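Local coordinates for rhusiopathiae surface protein B (Erysipelothrix rhusiopathiae, PDB 3V10), which probably binds collagen as a cell-wall-anchored surface adhesin, of which this chain is the collagen-binding domain, at residues Thr11-Asn16 against Ile28-Ala33; Leu32-Met37 against Gly113-Lys118; Ser62-Arg67 against Lys118-Asn123; Ser71-Leu76 against Asp310-Gly315; Glu134-Leu139 against Lys146-Ile151. One frame throughout, in Å; residues are numbered along the deposited sequence.

How the interactions relate
Four of the five contacts belong to one mixed sheet of the N-terminal Ig-like domain. Interaction 1 joins strand 10-16 to strand 28-35, and interaction 2, its centre about 8 Å away, joins that strand to 112-123. Beyond it the sheet divides: interaction 3 adds strand 61-65 at the far end of 112-123, whereas strand 311-315, used in interaction 4, lies beside its start and reaches strand 71-77. Interaction 5 is a hairpin packed against the sheet, its centre about 12 Å from that of interaction 1. Interactions 1, 3 and 5 follow one another along the chain, but interaction 4 brings the C-terminal end back, consistent with the latch of the Collagen Hug model.

Interaction 1: residues Thr11-Asn16 against Ile28-Ala33; sequences TQFDVN and IEFNLA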
# COMPACT_ATOMS: atom_id res chain seq x y z
N THR A 11 12.19 -7.01 22.65
CA THR A 11 13.01 -8.16 22.30
C THR A 11 13.32 -8.37 20.82
O THR A 11 14.18 -9.19 20.48
CB THR A 11 12.37 -9.46 22.82
OG1 THR A 11 11.10 -9.64 22.17
CG2 THR A 11 12.14 -9.37 24.33
N GLN A 12 12.62 -7.67 19.94
CA GLN A 12 12.85 -7.82 18.51
C GLN A 12 12.49 -6.55 17.75
O GLN A 12 11.56 -5.85 18.12
CB GLN A 12 12.03 -9.00 17.95
CG GLN A 12 12.48 -10.37 18.46
CD GLN A 12 11.61 -11.50 17.95
OE1 GLN A 12 10.61 -11.28 17.26
NE2 GLN A 12 11.97 -12.73 18.31
N PHE A 13 13.24 -6.27 16.68
CA PHE A 13 12.98 -5.09 15.87
C PHE A 13 13.58 -5.25 14.48
O PHE A 13 14.77 -5.53 14.33
CB PHE A 13 13.56 -3.85 16.54
CG PHE A 13 13.44 -2.60 15.71
CD1 PHE A 13 12.22 -2.26 15.13
CD2 PHE A 13 14.54 -1.78 15.50
CE1 PHE A 13 12.10 -1.11 14.35
CE2 PHE A 13 14.43 -0.62 14.72
CZ PHE A 13 13.21 -0.30 14.14
N ASP A 14 12.75 -5.08 13.45
CA ASP A 14 13.22 -5.22 12.08
C ASP A 14 12.41 -4.39 11.10
O ASP A 14 11.21 -4.18 11.27
CB ASP A 14 13.19 -6.69 11.68
CG ASP A 14 13.99 -6.98 10.43
OD1 ASP A 14 15.10 -6.43 10.31
OD2 ASP A 14 13.51 -7.75 9.58
N VAL A 15 13.08 -3.90 10.05
CA VAL A 15 12.43 -3.09 9.03
C VAL A 15 12.51 -3.74 7.65
O VAL A 15 13.57 -4.21 7.23
CB VAL A 15 13.08 -1.69 8.93
CG1 VAL A 15 12.32 -0.84 7.92
CG2 VAL A 15 13.09 -1.02 10.29
N ASN A 16 11.39 -3.74 6.94
CA ASN A 16 11.31 -4.32 5.61
C ASN A 16 10.47 -3.42 4.71
O ASN A 16 9.53 -2.78 5.17
CB ASN A 16 10.70 -5.73 5.68
CG ASN A 16 11.61 -6.74 6.35
OD1 ASN A 16 12.63 -7.16 5.77
ND2 ASN A 16 11.27 -7.15 7.56
N ILE A 28 6.22 0.28 3.98
CA ILE A 28 7.52 0.07 4.61
C ILE A 28 7.09 -0.57 5.93
O ILE A 28 6.39 0.05 6.72
CB ILE A 28 8.27 1.39 4.87
CG1 ILE A 28 8.69 2.00 3.52
CG2 ILE A 28 9.51 1.14 5.71
CD1 ILE A 28 9.49 3.28 3.62
N GLU A 29 7.48 -1.82 6.13
CA GLU A 29 7.08 -2.58 7.31
C GLU A 29 8.02 -2.55 8.50
O GLU A 29 9.25 -2.63 8.37
CB GLU A 29 6.86 -4.04 6.94
CG GLU A 29 5.86 -4.27 5.83
CD GLU A 29 5.98 -5.66 5.25
OE1 GLU A 29 6.01 -6.63 6.04
OE2 GLU A 29 6.05 -5.78 4.01
N PHE A 30 7.42 -2.46 9.68
CA PHE A 30 8.16 -2.45 10.93
C PHE A 30 7.64 -3.59 11.78
O PHE A 30 6.44 -3.73 11.97
CB PHE A 30 7.96 -1.12 11.66
CG PHE A 30 8.64 0.04 11.00
CD1 PHE A 30 9.96 0.34 11.29
CD2 PHE A 30 7.96 0.81 10.06
CE1 PHE A 30 10.61 1.40 10.65
CE2 PHE A 30 8.60 1.87 9.41
CZ PHE A 30 9.93 2.16 9.71
N ASN A 31 8.55 -4.43 12.26
CA ASN A 31 8.18 -5.55 13.11
C ASN A 31 8.78 -5.30 14.48
O ASN A 31 9.97 -5.00 14.61
CB ASN A 31 8.72 -6.86 12.54
CG ASN A 31 8.53 -8.01 13.49
OD1 ASN A 31 7.41 -8.51 13.68
ND2 ASN A 31 9.61 -8.44 14.12
N LEU A 32 7.96 -5.43 15.51
CA LEU A 32 8.40 -5.20 16.88
C LEU A 32 7.84 -6.25 17.84
O LEU A 32 6.68 -6.65 17.74
CB LEU A 32 7.95 -3.80 17.31
CG LEU A 32 8.32 -3.27 18.70
CD1 LEU A 32 9.82 -3.00 18.76
CD2 LEU A 32 7.53 -2.00 18.98
N ALA A 33 8.68 -6.70 18.76
CA ALA A 33 8.27 -7.68 19.74
C ALA A 33 8.63 -7.15 21.12
O ALA A 33 9.64 -6.46 21.28
CB ALA A 33 8.98 -9.01 19.49
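Asp-14 and Asn-31 form a hydrogen-bonded antiparallel pair at the middle of the contact, and the backbone ladder runs out from them both ways. Asn-31 N reaches Asp-14 O at 2.8 Å in a nearly straight bond (168°), while Asp-14 N returns to Asn-31 O. Asn-16 N likewise bonds to Glu-29 O at 2.8 Å; the return bond is modelled too short to carry weight. At the other end Ala-33 N bonds to Gln-12 O at 3.1 Å, with the donor well above the carbonyl plane. Ala-33 O receives two weak bonds, from Thr-11 N and Gln-12 N.

The apolar contacts gather on the face of Phe-13, Val-15, Phe-30 and Leu-32. The side chains of Phe-13 and Phe-30 lie side by side and their rings meet edge to edge, Phe-13 CE1 standing 4.0 Å from Phe-30 CD1. Val-15 has CG1 anti to its backbone N (chi1 -176°), which sets CG1 over a face of the Phe-30 ring, and CG2 touches Phe-30 CE1 at 3.5 Å. Ile-149 and Leu-63 also touch Phe-30.

On the reverse face the groups are mostly polar. Asn-16 ND2 donates to Asp-14 OD2 at 3.1 Å from above the carboxylate plane, linking two side chains of the same strand. Gln-12 has CB, CG, CD and OE1 all near the methyl of Ala-33, Gln-12 CB to Ala-33 CB being 3.4 Å, and Thr-11 OG1 meets that methyl too.

With Thr-11 and Gln-12 both opposite Ala-33, the pairing is an antiparallel ladder with a classic beta bulge at one end, in a sheet of the Ig-like domain.

Interaction 2: residues Leu32-Met37 against Gly113-Lys118; sequences LAFSDM and GTINLK
The Phe-34 ring lies with one face on the backbone of Gly-113, whose CA sits 4.1 Å above the ring plane and toward the rim, in a CH-pi contact. Having no side chain, Gly-113 lets the ring come down on its main chain, and Phe-34 CD2 is 3.7 Å from Gly-113 O. A chi1 of 63° puts Phe-34 CG between the backbone N and the carbonyl carbon, and with chi2 near 91° the ring lies over Gly-113. Ile-115 CD1 approaches Phe-34 CE2 obliquely at 4.1 Å, and the rings of Phe-51 and Phe-99 add edge-to-face contacts in the domain interior.

Beneath these side chains runs an antiparallel ladder between strands 28-35 and 112-123, central in the sheet of this Ig-like (DEv-IgG) domain. Two reciprocal pairs of bonds frame it. Ile-115 N bonds to Leu-32 O at 2.7 Å in the carbonyl plane, and Leu-32 N returns to Ile-115 O. Phe-34 N bonds to Gly-113 O at 2.9 Å, and Gly-113 N reaches Phe-34 O at 3.0 Å. Between them Ala-33 faces Thr-114 as a non-hydrogen-bonded pair, their CA atoms only 4.3 Å apart. Thr-114 carries CG2 anti to its backbone N, within 3.3 Å of Leu-32 O.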
# COMPACT_ATOMS: atom_id res chain seq x y z
N LEU A 32 7.96 -5.43 15.51
CA LEU A 32 8.40 -5.20 16.88
C LEU A 32 7.84 -6.25 17.84
O LEU A 32 6.68 -6.65 17.74
CB LEU A 32 7.95 -3.80 17.31
CG LEU A 32 8.32 -3.27 18.70
CD1 LEU A 32 9.82 -3.00 18.76
CD2 LEU A 32 7.53 -2.00 18.98
N ALA A 33 8.68 -6.70 18.76
CA ALA A 33 8.27 -7.68 19.74
C ALA A 33 8.63 -7.15 21.12
O ALA A 33 9.64 -6.46 21.28
CB ALA A 33 8.98 -9.01 19.49
N PHE A 34 7.81 -7.46 22.11
CA PHE A 34 8.08 -7.03 23.48
C PHE A 34 7.58 -8.05 24.49
O PHE A 34 6.88 -9.01 24.14
CB PHE A 34 7.45 -5.65 23.74
CG PHE A 34 5.95 -5.62 23.63
CD1 PHE A 34 5.16 -5.85 24.75
CD2 PHE A 34 5.33 -5.38 22.41
CE1 PHE A 34 3.77 -5.82 24.66
CE2 PHE A 34 3.95 -5.35 22.30
CZ PHE A 34 3.17 -5.57 23.44
N SER A 35 7.98 -7.88 25.74
CA SER A 35 7.55 -8.79 26.79
C SER A 35 7.66 -8.08 28.13
O SER A 35 8.09 -6.93 28.20
CB SER A 35 8.42 -10.04 26.80
OG SER A 35 9.77 -9.72 27.08
N ASP A 36 7.26 -8.77 29.19
CA ASP A 36 7.31 -8.21 30.53
C ASP A 36 8.67 -8.34 31.21
O ASP A 36 8.76 -8.29 32.44
CB ASP A 36 6.23 -8.83 31.41
CG ASP A 36 6.22 -10.35 31.33
OD1 ASP A 36 7.26 -10.94 30.98
OD2 ASP A 36 5.17 -10.94 31.64
N MET A 37 9.73 -8.54 30.43
CA MET A 37 11.08 -8.64 30.99
C MET A 37 11.80 -7.34 30.66
O MET A 37 12.11 -7.07 29.49
CB MET A 37 11.85 -9.82 30.40
CG MET A 37 11.44 -11.19 30.93
SD MET A 37 11.33 -11.29 32.73
CE MET A 37 12.89 -10.79 33.24
N GLY A 113 4.23 -9.96 23.25
CA GLY A 113 3.43 -9.48 22.14
C GLY A 113 4.27 -9.05 20.95
O GLY A 113 5.48 -8.87 21.05
N THR A 114 3.59 -8.89 19.82
CA THR A 114 4.24 -8.51 18.58
C THR A 114 3.39 -7.47 17.86
O THR A 114 2.16 -7.48 17.95
CB THR A 114 4.39 -9.74 17.66
OG1 THR A 114 4.82 -10.87 18.43
CG2 THR A 114 5.42 -9.48 16.57
N ILE A 115 4.05 -6.56 17.16
CA ILE A 115 3.36 -5.53 16.41
C ILE A 115 3.98 -5.46 15.03
O ILE A 115 5.20 -5.36 14.90
CB ILE A 115 3.50 -4.14 17.06
CG1 ILE A 115 2.83 -4.13 18.44
CG2 ILE A 115 2.90 -3.08 16.14
CD1 ILE A 115 2.97 -2.82 19.17
N ASN A 116 3.14 -5.55 14.00
CA ASN A 116 3.61 -5.47 12.63
C ASN A 116 2.97 -4.22 12.06
O ASN A 116 1.82 -4.22 11.64
CB ASN A 116 3.20 -6.72 11.86
CG ASN A 116 3.92 -7.96 12.35
OD1 ASN A 116 5.06 -8.23 11.96
ND2 ASN A 116 3.27 -8.72 13.23
N LEU A 117 3.74 -3.13 12.09
CA LEU A 117 3.27 -1.83 11.64
C LEU A 117 3.55 -1.56 10.16
O LEU A 117 4.64 -1.83 9.67
CB LEU A 117 3.93 -0.73 12.49
CG LEU A 117 3.72 0.74 12.13
CD1 LEU A 117 2.27 1.13 12.35
CD2 LEU A 117 4.63 1.59 13.02
N LYS A 118 2.55 -1.03 9.47
CA LYS A 118 2.69 -0.71 8.06
C LYS A 118 2.76 0.80 7.92
O LYS A 118 2.00 1.51 8.58
CB LYS A 118 1.49 -1.25 7.28
CG LYS A 118 1.29 -2.75 7.45
CD LYS A 118 2.56 -3.50 7.09
CE LYS A 118 2.43 -5.00 7.33
NZ LYS A 118 1.46 -5.62 6.39

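Interaction 3: residues Ser62-Arg67 against Lys118-Asn123; sequences SLRSLR and KSVYDN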
# COMPACT_ATOMS: atom_id res chain seq x y z
N SER A 62 8.68 11.90 5.05
CA SER A 62 8.08 11.53 6.32
C SER A 62 7.33 10.22 6.18
O SER A 62 6.60 10.01 5.21
CB SER A 62 7.12 12.62 6.82
OG SER A 62 7.82 13.79 7.23
N LEU A 63 7.52 9.32 7.15
CA LEU A 63 6.82 8.05 7.14
C LEU A 63 5.63 8.22 8.07
O LEU A 63 5.75 8.88 9.11
CB LEU A 63 7.71 6.92 7.65
CG LEU A 63 8.56 6.23 6.59
CD1 LEU A 63 9.56 7.22 6.01
CD2 LEU A 63 9.28 5.03 7.20
N ARG A 64 4.50 7.65 7.70
CA ARG A 64 3.29 7.77 8.52
C ARG A 64 2.42 6.53 8.37
O ARG A 64 2.60 5.72 7.46
CB ARG A 64 2.50 9.01 8.11
CG ARG A 64 1.86 8.94 6.73
CD ARG A 64 0.90 10.10 6.52
NE ARG A 64 0.03 9.90 5.36
CZ ARG A 64 0.47 9.85 4.10
NH1 ARG A 64 -0.39 9.66 3.11
NH2 ARG A 64 1.76 9.98 3.84
N SER A 65 1.47 6.37 9.29
CA SER A 65 0.56 5.25 9.24
C SER A 65 -0.36 5.44 8.03
O SER A 65 -0.53 6.57 7.56
CB SER A 65 -0.27 5.19 10.53
OG SER A 65 -1.40 4.34 10.39
N LEU A 66 -0.94 4.36 7.52
CA LEU A 66 -1.85 4.47 6.39
C LEU A 66 -3.24 4.89 6.87
O LEU A 66 -4.10 5.28 6.08
CB LEU A 66 -2.01 3.12 5.68
CG LEU A 66 -0.94 2.63 4.70
CD1 LEU A 66 0.42 2.56 5.38
CD2 LEU A 66 -1.36 1.25 4.18
N ARG A 67 -3.44 4.80 8.18
CA ARG A 67 -4.72 5.13 8.79
C ARG A 67 -4.93 6.63 9.05
O ARG A 67 -3.97 7.41 9.11
CB ARG A 67 -4.86 4.38 10.12
CG ARG A 67 -4.59 2.88 10.06
CD ARG A 67 -5.54 2.17 9.09
NE ARG A 67 -6.94 2.41 9.42
CZ ARG A 67 -7.59 1.82 10.42
NH1 ARG A 67 -6.97 0.95 11.20
NH2 ARG A 67 -8.87 2.11 10.64
N LYS A 118 2.55 -1.03 9.47
CA LYS A 118 2.69 -0.71 8.06
C LYS A 118 2.76 0.80 7.92
O LYS A 118 2.00 1.51 8.58
CB LYS A 118 1.49 -1.25 7.28
CG LYS A 118 1.29 -2.75 7.45
CD LYS A 118 2.56 -3.50 7.09
CE LYS A 118 2.43 -5.00 7.33
NZ LYS A 118 1.46 -5.62 6.39
N SER A 119 3.65 1.29 7.07
CA SER A 119 3.78 2.73 6.89
C SER A 119 3.90 3.12 5.43
O SER A 119 4.23 2.30 4.57
CB SER A 119 5.00 3.26 7.66
OG SER A 119 6.21 2.81 7.07
N VAL A 120 3.62 4.39 5.15
CA VAL A 120 3.71 4.93 3.80
C VAL A 120 4.52 6.21 3.91
O VAL A 120 4.51 6.88 4.95
CB VAL A 120 2.30 5.25 3.23
CG1 VAL A 120 1.53 6.16 4.19
CG2 VAL A 120 2.42 5.91 1.87
N TYR A 121 5.26 6.55 2.86
CA TYR A 121 6.05 7.77 2.92
C TYR A 121 5.69 8.78 1.84
O TYR A 121 5.27 8.42 0.74
CB TYR A 121 7.56 7.48 2.84
CG TYR A 121 8.07 6.99 1.51
CD1 TYR A 121 8.18 5.63 1.24
CD2 TYR A 121 8.49 7.89 0.52
CE1 TYR A 121 8.70 5.17 0.03
CE2 TYR A 121 9.00 7.45 -0.69
CZ TYR A 121 9.11 6.08 -0.93
OH TYR A 121 9.66 5.62 -2.10
N ASP A 122 5.82 10.05 2.20
CA ASP A 122 5.58 11.15 1.29
C ASP A 122 6.96 11.71 1.00
O ASP A 122 7.85 11.62 1.84
CB ASP A 122 4.73 12.24 1.95
CG ASP A 122 3.30 11.80 2.21
OD1 ASP A 122 2.68 11.22 1.29
OD2 ASP A 122 2.79 12.06 3.32
N ASN A 123 7.15 12.26 -0.19
CA ASN A 123 8.44 12.82 -0.57
C ASN A 123 8.17 14.12 -1.32
O ASN A 123 7.60 14.11 -2.41
CB ASN A 123 9.20 11.82 -1.45
CG ASN A 123 10.28 12.48 -2.29
OD1 ASN A 123 10.99 13.38 -1.84
ND2 ASN A 123 10.42 12.00 -3.52
O HOH W 1 -0.57 1.88 9.45
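Arg-64 and Val-120 each set a gamma carbon between the backbone N and the carbonyl carbon: CG of Arg-64 at chi1 69° and CG1 of Val-120 at chi1 54°. These gamma carbons meet, Arg-64 CG 3.8 Å from Val-120 CG1, and the side chains lie side by side, pointing the same way. They belong to a strongly twisted antiparallel pairing of strands 61-65 and 112-123, whose segments 62-65 and 118-123 run 141° apart, in the sheet of the Ig-like domain. From CG the arginine runs extended to NE, and its guanidinium comes to rest with one face centred over Val-120 CG1. Its NH2 points toward Asp-122 OD2; a salt bridge is indicated, but these two atoms are modelled too close for its geometry to be trusted.

The main chains are joined by a reciprocal pair, Arg-64 N to Val-120 O and Val-120 N to Arg-64 O, both 2.9 Å. Further along, Asp-122 N bonds to Ser-62 O at 3.1 Å. On the opposite face of the sheet from Arg-64, Leu-63 CD1 packs on Tyr-121 CB at 3.8 Å, while its CD2 lies beside Ser-119 OG, a hydroxyl hydrogen-bonded to Ile-28 O.

Ser-65 OG accepts from Arg-67 N in an ST turn. Leu-66 swings CD1 back against Ser-119 C and Val-120 CB; Phe-173 of the following domain touches both Leu-66 and Val-120. Where the backbones part, one water accepts from Leu-66 N and donates to Lys-118 O at 2.7 Å.

Interaction 4: residues Ser71-Leu76 against Asp310-Gly315; sequences SKMPVL and DDATIG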
# COMPACT_ATOMS: atom_id res chain seq x y z
N SER A 71 -7.20 6.84 14.45
CA SER A 71 -7.77 5.52 14.20
C SER A 71 -7.35 4.55 15.31
O SER A 71 -6.24 4.64 15.82
CB SER A 71 -7.30 4.99 12.84
OG SER A 71 -7.79 5.80 11.79
N LYS A 72 -8.24 3.64 15.67
CA LYS A 72 -7.95 2.67 16.73
C LYS A 72 -8.08 1.22 16.25
O LYS A 72 -8.91 0.90 15.40
CB LYS A 72 -8.90 2.87 17.91
CG LYS A 72 -8.49 3.94 18.91
CD LYS A 72 -8.66 5.33 18.35
CE LYS A 72 -8.60 6.36 19.47
NZ LYS A 72 -8.78 7.74 18.95
N MET A 73 -7.25 0.35 16.82
CA MET A 73 -7.27 -1.07 16.49
C MET A 73 -7.06 -1.86 17.78
O MET A 73 -6.15 -1.57 18.55
CB MET A 73 -6.15 -1.40 15.49
CG MET A 73 -6.06 -2.88 15.12
SD MET A 73 -4.74 -3.32 13.94
CE MET A 73 -3.46 -3.83 15.04
N PRO A 74 -7.92 -2.85 18.04
CA PRO A 74 -7.74 -3.61 19.27
C PRO A 74 -6.59 -4.61 19.13
O PRO A 74 -6.27 -5.04 18.03
CB PRO A 74 -9.08 -4.32 19.45
CG PRO A 74 -9.49 -4.57 18.02
CD PRO A 74 -9.15 -3.26 17.34
N VAL A 75 -5.96 -4.95 20.25
CA VAL A 75 -4.89 -5.93 20.23
C VAL A 75 -5.42 -7.04 21.13
O VAL A 75 -5.59 -6.86 22.33
CB VAL A 75 -3.58 -5.38 20.80
CG1 VAL A 75 -2.49 -6.41 20.65
CG2 VAL A 75 -3.19 -4.11 20.05
N LEU A 76 -5.69 -8.19 20.52
CA LEU A 76 -6.27 -9.32 21.24
C LEU A 76 -5.30 -10.40 21.72
O LEU A 76 -4.20 -10.55 21.19
CB LEU A 76 -7.33 -9.98 20.36
CG LEU A 76 -8.32 -9.01 19.71
CD1 LEU A 76 -9.19 -9.76 18.71
CD2 LEU A 76 -9.16 -8.35 20.79
N ASP A 310 -2.17 -3.52 9.34
CA ASP A 310 -1.39 -3.54 10.57
C ASP A 310 -1.93 -4.72 11.35
O ASP A 310 -3.10 -5.09 11.20
CB ASP A 310 -1.61 -2.26 11.38
CG ASP A 310 -1.16 -1.03 10.64
OD1 ASP A 310 0.06 -0.87 10.46
OD2 ASP A 310 -2.03 -0.22 10.22
N ASP A 311 -1.09 -5.34 12.16
CA ASP A 311 -1.56 -6.46 12.97
C ASP A 311 -0.76 -6.49 14.26
O ASP A 311 0.34 -5.94 14.33
CB ASP A 311 -1.44 -7.78 12.20
CG ASP A 311 -0.01 -8.17 11.91
OD1 ASP A 311 0.74 -8.45 12.86
OD2 ASP A 311 0.35 -8.20 10.71
N ALA A 312 -1.33 -7.10 15.28
CA ALA A 312 -0.67 -7.19 16.58
C ALA A 312 -1.32 -8.29 17.39
O ALA A 312 -2.50 -8.59 17.20
CB ALA A 312 -0.77 -5.86 17.31
N THR A 313 -0.55 -8.89 18.29
CA THR A 313 -1.05 -9.96 19.13
C THR A 313 -0.31 -9.97 20.46
O THR A 313 0.83 -9.50 20.54
CB THR A 313 -0.85 -11.33 18.46
OG1 THR A 313 -1.10 -12.37 19.41
CG2 THR A 313 0.56 -11.45 17.92
N ILE A 314 -0.96 -10.49 21.49
CA ILE A 314 -0.36 -10.55 22.82
C ILE A 314 -0.58 -11.94 23.38
O ILE A 314 -1.59 -12.57 23.06
CB ILE A 314 -0.99 -9.53 23.77
CG1 ILE A 314 -0.60 -8.11 23.36
CG2 ILE A 314 -0.57 -9.84 25.22
CD1 ILE A 314 -1.04 -7.06 24.36
N GLY A 315 0.34 -12.40 24.23
CA GLY A 315 0.25 -13.74 24.77
C GLY A 315 0.66 -13.82 26.21
O GLY A 315 1.43 -13.01 26.69
O HOH W 2 -4.96 -8.90 17.85
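A water bridges Leu-76 and Ala-312: it donates to Ala-312 O at 2.6 Å and accepts from Leu-76 N at 2.9 Å. It sits where the two strands are still too far apart for direct backbone bonding. One step on, Ile-314 N bonds directly to Leu-76 O at 3.3 Å, a rather long link. The strand axes diverge by 33°, and toward Met-73 side chains rather than backbone bonds fill the space between the strands.

Met-73 and Val-75 provide that filling. Met-73 is extended through CG and SD and then bends at chi3 (96°), which carries CE to Asp-311 CA at 3.8 Å, while its SD lies 3.7 Å from Asp-310 O. Val-75 CG1 is wedged between two residues of strand 311-315, 3.8 Å from Ala-312 CB and 3.7 Å from Ile-314 CG1; the valine and isoleucine side chains cross at about a right angle. Phe-99 touches both of these last two from the domain interior.

The other edge of strand 311-315 is bound to strand 112-123. Asp-310, just before the strand, accepts from Lys-118 N at OD1, and Asp-311 OD1 accepts from Asn-116 ND2, so both carboxylates serve that neighbour. A C-terminal strand entering the N-terminal Ig-like domain between 71-77, to which it runs parallel, and 112-123, to which it runs antiparallel, is consistent with the latch of the Collagen Hug, locked by beta-strand complementation.

Interaction 5: residues Glu134-Leu139 against Lys146-Ile151; sequences ELPTNL and KQMITI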
# COMPACT_ATOMS: atom_id res chain seq x y z
N GLU A 134 18.22 9.35 3.88
CA GLU A 134 18.63 8.39 4.88
C GLU A 134 17.84 8.63 6.16
O GLU A 134 18.03 9.65 6.82
CB GLU A 134 20.12 8.53 5.17
CG GLU A 134 21.01 8.23 3.98
CD GLU A 134 22.48 8.24 4.35
OE1 GLU A 134 22.95 9.28 4.86
OE2 GLU A 134 23.15 7.21 4.13
N LEU A 135 16.98 7.69 6.51
CA LEU A 135 16.15 7.81 7.70
C LEU A 135 16.37 6.68 8.69
O LEU A 135 15.48 5.86 8.92
CB LEU A 135 14.68 7.87 7.30
CG LEU A 135 14.24 9.09 6.49
CD1 LEU A 135 12.78 8.94 6.10
CD2 LEU A 135 14.44 10.36 7.32
N PRO A 136 17.57 6.62 9.29
CA PRO A 136 17.86 5.56 10.26
C PRO A 136 16.90 5.72 11.43
O PRO A 136 16.57 6.84 11.81
CB PRO A 136 19.32 5.81 10.63
CG PRO A 136 19.47 7.27 10.45
CD PRO A 136 18.69 7.57 9.19
N THR A 137 16.43 4.61 12.00
CA THR A 137 15.47 4.72 13.08
C THR A 137 15.37 3.51 14.02
O THR A 137 15.71 2.38 13.65
CB THR A 137 14.05 4.97 12.48
OG1 THR A 137 13.11 5.28 13.51
CG2 THR A 137 13.58 3.73 11.73
N ASN A 138 14.92 3.78 15.24
CA ASN A 138 14.68 2.75 16.23
C ASN A 138 13.26 3.02 16.72
O ASN A 138 12.87 2.64 17.82
CB ASN A 138 15.68 2.83 17.40
CG ASN A 138 15.75 4.20 18.03
OD1 ASN A 138 14.87 5.04 17.84
ND2 ASN A 138 16.81 4.44 18.81
N LEU A 139 12.48 3.69 15.86
CA LEU A 139 11.09 4.06 16.16
C LEU A 139 10.96 4.85 17.46
O LEU A 139 9.88 4.90 18.05
CB LEU A 139 10.20 2.82 16.22
CG LEU A 139 9.91 2.13 14.89
CD1 LEU A 139 8.98 0.95 15.11
CD2 LEU A 139 9.29 3.13 13.92
N LYS A 146 19.50 1.68 16.17
CA LYS A 146 18.80 2.14 14.98
C LYS A 146 19.15 1.28 13.77
O LYS A 146 20.25 0.72 13.68
CB LYS A 146 19.18 3.59 14.67
CG LYS A 146 18.80 4.58 15.76
CD LYS A 146 19.16 6.00 15.35
CE LYS A 146 18.87 7.01 16.46
NZ LYS A 146 19.20 8.40 16.04
N GLN A 147 18.20 1.16 12.86
CA GLN A 147 18.41 0.41 11.63
C GLN A 147 18.24 1.41 10.50
O GLN A 147 17.36 2.27 10.56
CB GLN A 147 17.40 -0.74 11.52
CG GLN A 147 17.75 -1.92 12.41
CD GLN A 147 16.84 -3.11 12.19
OE1 GLN A 147 16.51 -3.45 11.05
NE2 GLN A 147 16.45 -3.77 13.27
N MET A 148 19.09 1.31 9.48
CA MET A 148 19.03 2.26 8.37
C MET A 148 17.91 2.01 7.38
O MET A 148 17.58 0.87 7.04
CB MET A 148 20.36 2.29 7.61
CG MET A 148 20.34 3.13 6.31
SD MET A 148 20.36 4.94 6.49
CE MET A 148 18.88 5.25 7.21
N ILE A 149 17.32 3.11 6.92
CA ILE A 149 16.27 3.09 5.93
C ILE A 149 16.75 4.08 4.87
O ILE A 149 17.07 5.23 5.18
CB ILE A 149 14.91 3.57 6.50
CG1 ILE A 149 14.33 2.48 7.41
CG2 ILE A 149 13.96 3.92 5.37
CD1 ILE A 149 12.96 2.83 8.00
N THR A 150 16.84 3.60 3.63
CA THR A 150 17.28 4.43 2.52
C THR A 150 16.13 4.55 1.54
O THR A 150 15.61 3.54 1.05
CB THR A 150 18.50 3.80 1.80
OG1 THR A 150 18.14 2.53 1.26
CG2 THR A 150 19.64 3.62 2.78
N ILE A 151 15.73 5.79 1.25
CA ILE A 151 14.62 6.05 0.35
C ILE A 151 15.07 6.87 -0.85
O ILE A 151 15.69 7.91 -0.71
CB ILE A 151 13.49 6.83 1.07
CG1 ILE A 151 12.89 5.97 2.19
CG2 ILE A 151 12.41 7.23 0.06
CD1 ILE A 151 11.89 6.71 3.05
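An irregular beta hairpin joins strands 131-134 and 150-153 of the Ig-like domain, and residues 134-139 and 146-151 are its two arms. Thr-137 and Gln-147 form an antiparallel hydrogen-bonded pair: Thr-137 N reaches Gln-147 O, and Gln-147 N reaches Thr-137 O, each at 2.9 Å. Nearer the strands, Leu-135 N bonds to Ile-149 O at 2.8 Å, straight (165°) and in the carbonyl plane. Pro-136 has no N-H to offer, and its CA instead makes a CA-H...O contact with Gln-147 O at 3.3 Å.

Apolar groups line the side turned to the domain interior. Leu-135 CD1 meets Ile-151 CD1, and Thr-137 CG2 meets Ile-149 CD1, both at 3.9 Å. Leu-63 lies against Leu-135 and Ile-151, and Phe-30 against Thr-137 and Ile-149. On the exposed side Met-148 bends at chi2 (75°), which brings its SD 3.8 Å from Glu-134 CB; the modelled position of its CE against Pro-136 is too close to be reliable.

Toward the turn, Asn-138 and Lys-146 cross obliquely, with Asn-138 ND2 3.6 Å from Lys-146 CG. The amide of Asn-138 is held by Gly-140 N and Leu-144 O, while Thr-137 OG1 accepts from Leu-139 N in an ST turn. Gln-147 NE2 bonds to Phe-13 O on strand 10-16. The chemistry is thus divided: backbone bonds and the Asn-138 amide hold the hairpin's irregular path, Gln-147 NE2 joins it to strand 10-16, and the leucine, isoleucine and threonine methyl groups pack it on the hydrophobic interior of the domain.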